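Local coordinates for histidinol dehydrogenase (Elizabethkingia anophelis NUHP1, PDB 6AN0), which probably catalyses the last step of histidine biosynthesis, the zinc-dependent oxidation of L-histidinol to L-histidine in two stages, using two NAD+, at residues A89-A94 and I175-N180; L140-L145 and G363-G368; G169-A174 and I187-G192. One frame throughout, in Å; residues are numbered along the deposited sequence.

Interaction 1: residues A89-A94 and I175-N180; sequences AIQMAA and ILYTAN
I90 packs against Y177 and T178 in a buried helix-to-helix contact, where helix 84-102 passes helix 173-181. The short segments run at 41° to each other with axes 11.4 Å apart, a wide spacing that suits the long branched side chain of I90 and the aromatic ring of Y177. I90 holds CG1 beside its backbone N (chi1 -67°), with the chain extended beyond it (chi2 178°), which carries CD1 out to 4.0 Å from CD1 of Y177. The second branch helps: I90 CG2 comes within 4.1 Å of Y177 CE1, the two side chains lying alongside each other and pointing opposite ways. I90 CD1 also approaches T178 OG1 at 3.6 Å, a tolerable neighbour because that hydroxyl is already hydrogen-bonded to the carbonyl of A174, one turn back in its own helix. At the solvent-exposed edge the contact turns polar. One water bridges the helices, 2.6 Å from Y177 OH and 3.2 Å from Q91 OE1, to which it donates. Helix 142-154 packs on both partners, with L145 touching A93 and T178, while F141 meets I90; A89 and M92 lean on G410 of the second subunit.

Interaction 2: residues L140-L145 and G363-G368; sequences LFSTVL and GDYASG. With ZN (zinc ion), chain B.
S142 carries OG between its backbone N and carbonyl carbon (chi1 56°), while Y365 holds CG beside its own N (chi1 -73°), and these torsions bring the serine methylene and hydroxyl to the tyrosine ring. The touch is light: S142 CB lies 4.0 Å from Y365 CD1 and S142 OG 4.1 Å from Y365 CE1. A serine is small enough to come close to both the ring and the carbonyl O of D364, which lies 4.1 Å from S142 CB. No hydrogen bond passes directly between the segments. Instead their polar ends converge on E418 of the second subunit, whose OE2 bonds S142 OG and whose OE1 bonds Y365 OH, so one carboxylate satisfies two buried hydroxyls and ties the interface together. H371 makes a second bridge, with ND1 bonded to D364 O and NE2 to T143 OG1; both nitrogens being used should fix the rotation of its imidazole.

D364, one residue before Y365, puts its carboxylate on the zinc ion. Only one oxygen binds: D364 OD2 is 2.2 Å from the zinc, whereas D364 OD1 stays 3.5 Å away and receives a weak hydrogen bond from one of the two metal-bound waters. Those waters lie 2.0 and 2.2 Å from the zinc, and NE2 of H266 in the same chain and NE2 of H423 of the second subunit complete five ligands. An aspartate suits this place because its short side chain can bring a carboxylate oxygen to the metal from the last turn of helix 360-365. D364 and E418 are both predicted to bind substrate, consistent with a histidinol dehydrogenase active site built around zinc at the junction of two subunits.

Interaction 3: residues G169-A174 and I187-G192; sequences GNINPA and IYKAGG
K189 reaches across to I171 and G169 within a beta-alpha-beta unit, in which strand 158-163 leads through helix 173-181 to the parallel strand 186-189. Its CB sets out from the end of the second strand toward the loop ahead of the helix. The next atom, CG, sits beside the backbone N (chi1 -60°) and meets I171, with K189 CG 4.2 Å from I171 CG1, the two side chains passing at a slant. From there the lysine runs fully extended, and its methylenes approach a carbonyl oxygen: K189 CD is 3.5 Å and K189 CE 3.3 Å from G169 O. The tip makes the bond, K189 NZ donating to G169 O at 2.9 Å. The C=O...N angle is 155°, and the donor is tilted 19° from the carbonyl plane. NZ also forms a salt bridge with E74, so the ammonium of this buried lysine has both a charged and a neutral partner. Lysine suits the place by combining a long apolar shaft for I171 with a charged end for E74. Glycine suits position 169, since at its backbone angles a CB would press on the preceding carbonyl O. Beyond I171 the loop enters the helix through N172, its N-cap, whose OD1 accepts from A174 N at 3.0 Å on an in-plane lone pair.

In the fold
Along the chain the segments run 89-94, 140-145, 169-174, 175-180, 187-192 and 363-368, so interaction 1 crosses both others, while both segments of interaction 3 fall between those of interaction 2. The centres of interactions 1 and 2 are about 9 Å apart, and they touch where A93 packs on the carbonyl of Y365 and A179 on V144. Interactions 1 and 3, about 16 Å apart, share helix 173-181: its L176 packs on I171 and I187. F141 also touches A174, although the centres of interactions 2 and 3 are about 18 Å apart. The three thus form one continuous stretch of packing, from the beta-alpha-beta unit through the helices to the zinc site, with interactions 1 and 2 both touching the second subunit.

Interaction 1: residues A89-A94 and I175-N180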
loop_
_atom_site.group_PDB
_atom_site.type_symbol
_atom_site.label_atom_id
_atom_site.label_comp_id
_atom_site.label_asym_id
_atom_site.label_seq_id
_atom_site.Cartn_x
_atom_site.Cartn_y
_atom_site.Cartn_z
ATOM N N ALA A 89 -8.250 -24.534 20.428
ATOM C CA ALA A 89 -7.084 -24.177 19.627
ATOM C C ALA A 89 -7.309 -22.872 18.870
ATOM O O ALA A 89 -6.406 -22.027 18.793
ATOM C CB ALA A 89 -6.751 -25.312 18.657
ATOM N N ILE A 90 -8.501 -22.693 18.295
ATOM C CA ILE A 90 -8.777 -21.472 17.547
ATOM C C ILE A 90 -8.762 -20.264 18.474
ATOM O O ILE A 90 -8.264 -19.191 18.110
ATOM C CB ILE A 90 -10.113 -21.603 16.788
ATOM C CG1 ILE A 90 -9.976 -22.665 15.692
ATOM C CG2 ILE A 90 -10.524 -20.260 16.185
ATOM C CD1 ILE A 90 -11.250 -22.931 14.904
ATOM N N GLN A 91 -9.299 -20.417 19.690
ATOM C CA GLN A 91 -9.279 -19.306 20.636
ATOM C C GLN A 91 -7.855 -18.969 21.069
ATOM O O GLN A 91 -7.517 -17.793 21.250
ATOM C CB GLN A 91 -10.166 -19.640 21.838
ATOM C CG GLN A 91 -11.617 -19.808 21.421
ATOM C CD GLN A 91 -12.583 -19.849 22.580
ATOM O OE1 GLN A 91 -13.710 -19.362 22.473
ATOM N NE2 GLN A 91 -12.158 -20.439 23.691
ATOM N N MET A 92 -7.014 -19.987 21.251
ATOM C CA MET A 92 -5.605 -19.761 21.559
ATOM C C MET A 92 -4.926 -18.969 20.449
ATOM O O MET A 92 -4.193 -18.007 20.708
ATOM C CB MET A 92 -4.905 -21.106 21.770
ATOM C CG MET A 92 -3.425 -21.027 22.096
ATOM S SD MET A 92 -2.372 -21.016 20.627
ATOM C CE MET A 92 -2.619 -22.686 20.006
ATOM N N ALA A 93 -5.152 -19.373 19.198
ATOM C CA ALA A 93 -4.582 -18.644 18.068
ATOM C C ALA A 93 -5.112 -17.212 18.007
ATOM O O ALA A 93 -4.345 -16.262 17.820
ATOM C CB ALA A 93 -4.881 -19.389 16.768
ATOM N N ALA A 94 -6.430 -17.039 18.158
ATOM C CA ALA A 94 -7.016 -15.702 18.059
ATOM C C ALA A 94 -6.435 -14.765 19.114
ATOM O O ALA A 94 -6.182 -13.583 18.841
ATOM C CB ALA A 94 -8.537 -15.783 18.205
ATOM N N ILE A 175 -15.096 -22.408 8.969
ATOM C CA ILE A 175 -15.072 -21.036 8.472
ATOM C C ILE A 175 -16.128 -20.197 9.178
ATOM O O ILE A 175 -15.852 -19.079 9.636
ATOM C CB ILE A 175 -15.275 -21.004 6.945
ATOM C CG1 ILE A 175 -14.065 -21.594 6.228
ATOM C CG2 ILE A 175 -15.558 -19.563 6.465
ATOM C CD1 ILE A 175 -14.252 -21.686 4.707
ATOM N N LEU A 176 -17.362 -20.710 9.244
ATOM C CA LEU A 176 -18.450 -19.938 9.840
ATOM C C LEU A 176 -18.219 -19.736 11.331
ATOM O O LEU A 176 -18.431 -18.634 11.855
ATOM C CB LEU A 176 -19.796 -20.633 9.590
ATOM C CG LEU A 176 -20.192 -20.791 8.116
ATOM C CD1 LEU A 176 -21.517 -21.528 7.997
ATOM C CD2 LEU A 176 -20.267 -19.428 7.434
ATOM N N TYR A 177 -17.797 -20.796 12.030
ATOM C CA TYR A 177 -17.478 -20.668 13.449
ATOM C C TYR A 177 -16.440 -19.576 13.679
ATOM O O TYR A 177 -16.619 -18.698 14.535
ATOM C CB TYR A 177 -16.974 -22.002 14.021
ATOM C CG TYR A 177 -16.374 -21.795 15.396
ATOM C CD1 TYR A 177 -14.997 -21.611 15.576
ATOM C CD2 TYR A 177 -17.195 -21.692 16.509
ATOM C CE1 TYR A 177 -14.460 -21.367 16.846
ATOM C CE2 TYR A 177 -16.669 -21.449 17.770
ATOM C CZ TYR A 177 -15.312 -21.287 17.932
ATOM O OH TYR A 177 -14.822 -21.052 19.193
ATOM N N THR A 178 -15.337 -19.625 12.923
ATOM C CA THR A 178 -14.234 -18.694 13.128
ATOM C C THR A 178 -14.629 -17.263 12.773
ATOM O O THR A 178 -14.265 -16.325 13.489
ATOM C CB THR A 178 -13.016 -19.145 12.315
ATOM O OG1 THR A 178 -12.695 -20.507 12.653
ATOM C CG2 THR A 178 -11.830 -18.268 12.634
ATOM N N ALA A 179 -15.376 -17.062 11.680
ATOM C CA ALA A 179 -15.811 -15.703 11.355
ATOM C C ALA A 179 -16.763 -15.169 12.414
ATOM O O ALA A 179 -16.641 -14.014 12.837
ATOM C CB ALA A 179 -16.466 -15.656 9.975
ATOM N N ASN A 180 -17.702 -16.002 12.868
ATOM C CA ASN A 180 -18.641 -15.558 13.892
ATOM C C ASN A 180 -17.928 -15.256 15.205
ATOM O O ASN A 180 -18.283 -14.294 15.900
ATOM C CB ASN A 180 -19.735 -16.603 14.095
ATOM C CG ASN A 180 -20.732 -16.193 15.150
ATOM O OD1 ASN A 180 -20.681 -16.654 16.296
ATOM N ND2 ASN A 180 -21.632 -15.304 14.781
HETATM O O HOH W 1 -16.476 -20.162 21.057
#

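Interaction 2: residues L140-L145 and G363-G368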
loop_
_atom_site.group_PDB
_atom_site.type_symbol
_atom_site.label_atom_id
_atom_site.label_comp_id
_atom_site.label_asym_id
_atom_site.label_seq_id
_atom_site.Cartn_x
_atom_site.Cartn_y
_atom_site.Cartn_z
ATOM N N LEU A 140 -9.347 -23.401 4.941
ATOM C CA LEU A 140 -8.264 -22.574 5.472
ATOM C C LEU A 140 -8.861 -21.446 6.316
ATOM O O LEU A 140 -8.762 -20.259 6.010
ATOM C CB LEU A 140 -7.367 -22.046 4.359
ATOM C CG LEU A 140 -6.443 -23.047 3.638
ATOM C CD1 LEU A 140 -5.165 -22.369 3.150
ATOM C CD2 LEU A 140 -6.108 -24.277 4.486
ATOM N N PHE A 141 -9.509 -21.857 7.411
ATOM C CA PHE A 141 -10.149 -20.926 8.333
ATOM C C PHE A 141 -9.145 -20.067 9.098
ATOM O O PHE A 141 -9.537 -19.052 9.680
ATOM C CB PHE A 141 -11.023 -21.699 9.330
ATOM C CG PHE A 141 -10.255 -22.705 10.142
ATOM C CD1 PHE A 141 -9.619 -22.333 11.316
ATOM C CD2 PHE A 141 -10.136 -24.012 9.705
ATOM C CE1 PHE A 141 -8.888 -23.243 12.034
ATOM C CE2 PHE A 141 -9.417 -24.934 10.429
ATOM C CZ PHE A 141 -8.793 -24.548 11.596
ATOM N N SER A 142 -7.872 -20.467 9.150
ATOM C CA SER A 142 -6.882 -19.624 9.825
ATOM C C SER A 142 -6.777 -18.254 9.156
ATOM O O SER A 142 -6.496 -17.249 9.822
ATOM C CB SER A 142 -5.520 -20.329 9.846
ATOM O OG SER A 142 -5.093 -20.668 8.526
ATOM N N THR A 143 -7.010 -18.185 7.843
ATOM C CA THR A 143 -6.975 -16.889 7.169
ATOM C C THR A 143 -8.075 -15.958 7.670
ATOM O O THR A 143 -7.908 -14.732 7.654
ATOM C CB THR A 143 -7.079 -17.107 5.657
ATOM O OG1 THR A 143 -5.993 -17.940 5.252
ATOM C CG2 THR A 143 -6.988 -15.783 4.896
ATOM N N VAL A 144 -9.207 -16.512 8.114
ATOM C CA VAL A 144 -10.254 -15.679 8.700
ATOM C C VAL A 144 -9.714 -14.919 9.908
ATOM O O VAL A 144 -9.945 -13.713 10.057
ATOM C CB VAL A 144 -11.481 -16.531 9.071
ATOM C CG1 VAL A 144 -12.523 -15.672 9.765
ATOM C CG2 VAL A 144 -12.060 -17.200 7.821
ATOM N N LEU A 145 -8.982 -15.614 10.789
ATOM C CA LEU A 145 -8.371 -14.933 11.935
ATOM C C LEU A 145 -7.377 -13.867 11.491
ATOM O O LEU A 145 -7.349 -12.760 12.048
ATOM C CB LEU A 145 -7.660 -15.939 12.848
ATOM C CG LEU A 145 -8.518 -16.989 13.544
ATOM C CD1 LEU A 145 -7.632 -17.934 14.355
ATOM C CD2 LEU A 145 -9.571 -16.316 14.424
ATOM N N GLY A 363 3.863 -19.843 12.759
ATOM C CA GLY A 363 3.450 -18.559 12.216
ATOM C C GLY A 363 2.192 -18.674 11.376
ATOM O O GLY A 363 1.356 -17.765 11.367
ATOM N N ASP A 364 2.043 -19.791 10.657
ATOM C CA ASP A 364 0.832 -20.026 9.877
ATOM C C ASP A 364 -0.414 -19.982 10.750
ATOM O O ASP A 364 -1.474 -19.531 10.301
ATOM C CB ASP A 364 0.898 -21.384 9.171
ATOM C CG ASP A 364 1.837 -21.386 7.985
ATOM O OD1 ASP A 364 2.265 -20.292 7.542
ATOM O OD2 ASP A 364 2.156 -22.501 7.515
ATOM N N TYR A 365 -0.316 -20.467 11.990
ATOM C CA TYR A 365 -1.504 -20.719 12.795
ATOM C C TYR A 365 -1.602 -19.866 14.049
ATOM O O TYR A 365 -2.670 -19.296 14.309
ATOM C CB TYR A 365 -1.574 -22.199 13.198
ATOM C CG TYR A 365 -1.954 -23.112 12.064
ATOM C CD1 TYR A 365 -3.254 -23.130 11.571
ATOM C CD2 TYR A 365 -1.016 -23.959 11.486
ATOM C CE1 TYR A 365 -3.609 -23.970 10.532
ATOM C CE2 TYR A 365 -1.359 -24.800 10.452
ATOM C CZ TYR A 365 -2.652 -24.796 9.971
ATOM O OH TYR A 365 -2.987 -25.634 8.933
ATOM N N ALA A 366 -0.542 -19.772 14.856
ATOM C CA ALA A 366 -0.777 -19.425 16.259
ATOM C C ALA A 366 0.212 -18.479 16.931
ATOM O O ALA A 366 -0.108 -18.006 18.026
ATOM C CB ALA A 366 -0.842 -20.709 17.099
ATOM N N SER A 367 1.391 -18.200 16.361
ATOM C CA SER A 367 2.368 -17.381 17.087
ATOM C C SER A 367 1.873 -15.955 17.292
ATOM O O SER A 367 2.187 -15.325 18.313
ATOM C CB SER A 367 3.709 -17.375 16.355
ATOM O OG SER A 367 3.647 -16.586 15.176
ATOM N N GLY A 368 1.084 -15.440 16.353
ATOM C CA GLY A 368 0.549 -14.099 16.420
ATOM C C GLY A 368 0.886 -13.237 15.223
ATOM O O GLY A 368 0.199 -12.232 14.983
HETATM ZN ZN ZN B . 1.361 -23.028 5.557
HETATM O O HOH W 2 1.799 -20.939 4.920
HETATM O O HOH W 3 3.279 -23.272 4.907
#

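Interaction 3: residues G169-A174 and I187-G192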
loop_
_atom_site.group_PDB
_atom_site.type_symbol
_atom_site.label_atom_id
_atom_site.label_comp_id
_atom_site.label_asym_id
_atom_site.label_seq_id
_atom_site.Cartn_x
_atom_site.Cartn_y
_atom_site.Cartn_z
ATOM N N GLY A 169 -24.879 -26.092 -1.272
ATOM C CA GLY A 169 -25.106 -24.764 -0.743
ATOM C C GLY A 169 -24.471 -24.466 0.602
ATOM O O GLY A 169 -24.738 -23.399 1.167
ATOM N N ASN A 170 -23.614 -25.342 1.115
ATOM C CA ASN A 170 -23.092 -25.194 2.467
ATOM C C ASN A 170 -21.669 -24.644 2.486
ATOM O O ASN A 170 -20.904 -24.791 1.529
ATOM C CB ASN A 170 -23.144 -26.535 3.202
ATOM C CG ASN A 170 -24.553 -27.046 3.358
ATOM O OD1 ASN A 170 -24.827 -28.227 3.150
ATOM N ND2 ASN A 170 -25.468 -26.149 3.702
ATOM N N ILE A 171 -21.334 -23.982 3.598
ATOM C CA ILE A 171 -19.997 -23.476 3.887
ATOM C C ILE A 171 -19.410 -24.327 5.005
ATOM O O ILE A 171 -20.129 -24.710 5.936
ATOM C CB ILE A 171 -20.048 -21.992 4.303
ATOM C CG1 ILE A 171 -20.720 -21.141 3.223
ATOM C CG2 ILE A 171 -18.658 -21.454 4.642
ATOM C CD1 ILE A 171 -19.993 -21.147 1.920
ATOM N N ASN A 172 -18.112 -24.618 4.919
ATOM C CA ASN A 172 -17.473 -25.456 5.926
ATOM C C ASN A 172 -17.706 -24.875 7.322
ATOM O O ASN A 172 -17.567 -23.662 7.515
ATOM C CB ASN A 172 -15.972 -25.565 5.660
ATOM C CG ASN A 172 -15.317 -26.633 6.518
ATOM O OD1 ASN A 172 -15.103 -26.440 7.713
ATOM N ND2 ASN A 172 -15.011 -27.770 5.914
ATOM N N PRO A 173 -18.052 -25.705 8.312
ATOM C CA PRO A 173 -18.400 -25.168 9.642
ATOM C C PRO A 173 -17.277 -24.417 10.326
ATOM O O PRO A 173 -17.557 -23.480 11.087
ATOM C CB PRO A 173 -18.796 -26.422 10.441
ATOM C CG PRO A 173 -18.337 -27.594 9.616
ATOM C CD PRO A 173 -18.395 -27.131 8.189
ATOM N N ALA A 174 -16.017 -24.806 10.106
ATOM C CA ALA A 174 -14.909 -24.087 10.744
ATOM C C ALA A 174 -14.785 -22.657 10.241
ATOM O O ALA A 174 -14.383 -21.761 11.001
ATOM C CB ALA A 174 -13.590 -24.832 10.531
ATOM N N ILE A 187 -21.732 -12.514 5.992
ATOM C CA ILE A 187 -21.068 -13.641 5.344
ATOM C C ILE A 187 -21.912 -14.062 4.152
ATOM O O ILE A 187 -23.117 -14.307 4.299
ATOM C CB ILE A 187 -20.875 -14.815 6.324
ATOM C CG1 ILE A 187 -20.138 -14.342 7.586
ATOM C CG2 ILE A 187 -20.151 -15.976 5.656
ATOM C CD1 ILE A 187 -20.031 -15.421 8.650
ATOM N N TYR A 188 -21.278 -14.160 2.984
ATOM C CA TYR A 188 -21.978 -14.367 1.729
ATOM C C TYR A 188 -21.441 -15.594 1.008
ATOM O O TYR A 188 -20.223 -15.796 0.910
ATOM C CB TYR A 188 -21.855 -13.126 0.835
ATOM C CG TYR A 188 -22.338 -11.890 1.545
ATOM C CD1 TYR A 188 -21.436 -10.965 2.064
ATOM C CD2 TYR A 188 -23.692 -11.679 1.755
ATOM C CE1 TYR A 188 -21.886 -9.835 2.729
ATOM C CE2 TYR A 188 -24.146 -10.557 2.414
ATOM C CZ TYR A 188 -23.241 -9.643 2.905
ATOM O OH TYR A 188 -23.701 -8.525 3.565
ATOM N N LYS A 189 -22.366 -16.391 0.481
ATOM C CA LYS A 189 -22.047 -17.583 -0.304
ATOM C C LYS A 189 -21.713 -17.137 -1.723
ATOM O O LYS A 189 -22.590 -17.021 -2.578
ATOM C CB LYS A 189 -23.218 -18.551 -0.298
ATOM C CG LYS A 189 -23.634 -19.045 1.077
ATOM C CD LYS A 189 -24.882 -19.925 0.954
ATOM C CE LYS A 189 -25.348 -20.418 2.309
ATOM N NZ LYS A 189 -26.480 -21.388 2.196
ATOM N N ALA A 190 -20.430 -16.889 -1.979
ATOM C CA ALA A 190 -19.994 -16.401 -3.284
ATOM C C ALA A 190 -18.502 -16.637 -3.435
ATOM O O ALA A 190 -17.740 -16.447 -2.481
ATOM C CB ALA A 190 -20.285 -14.904 -3.461
ATOM N N GLY A 191 -18.082 -17.017 -4.642
ATOM C CA GLY A 191 -16.677 -17.236 -4.917
ATOM C C GLY A 191 -16.251 -16.589 -6.222
ATOM O O GLY A 191 -17.060 -16.005 -6.947
ATOM N N GLY A 192 -14.954 -16.714 -6.500
ATOM C CA GLY A 192 -14.419 -16.441 -7.828
ATOM C C GLY A 192 -14.500 -14.978 -8.243
ATOM O O GLY A 192 -14.541 -14.063 -7.419
#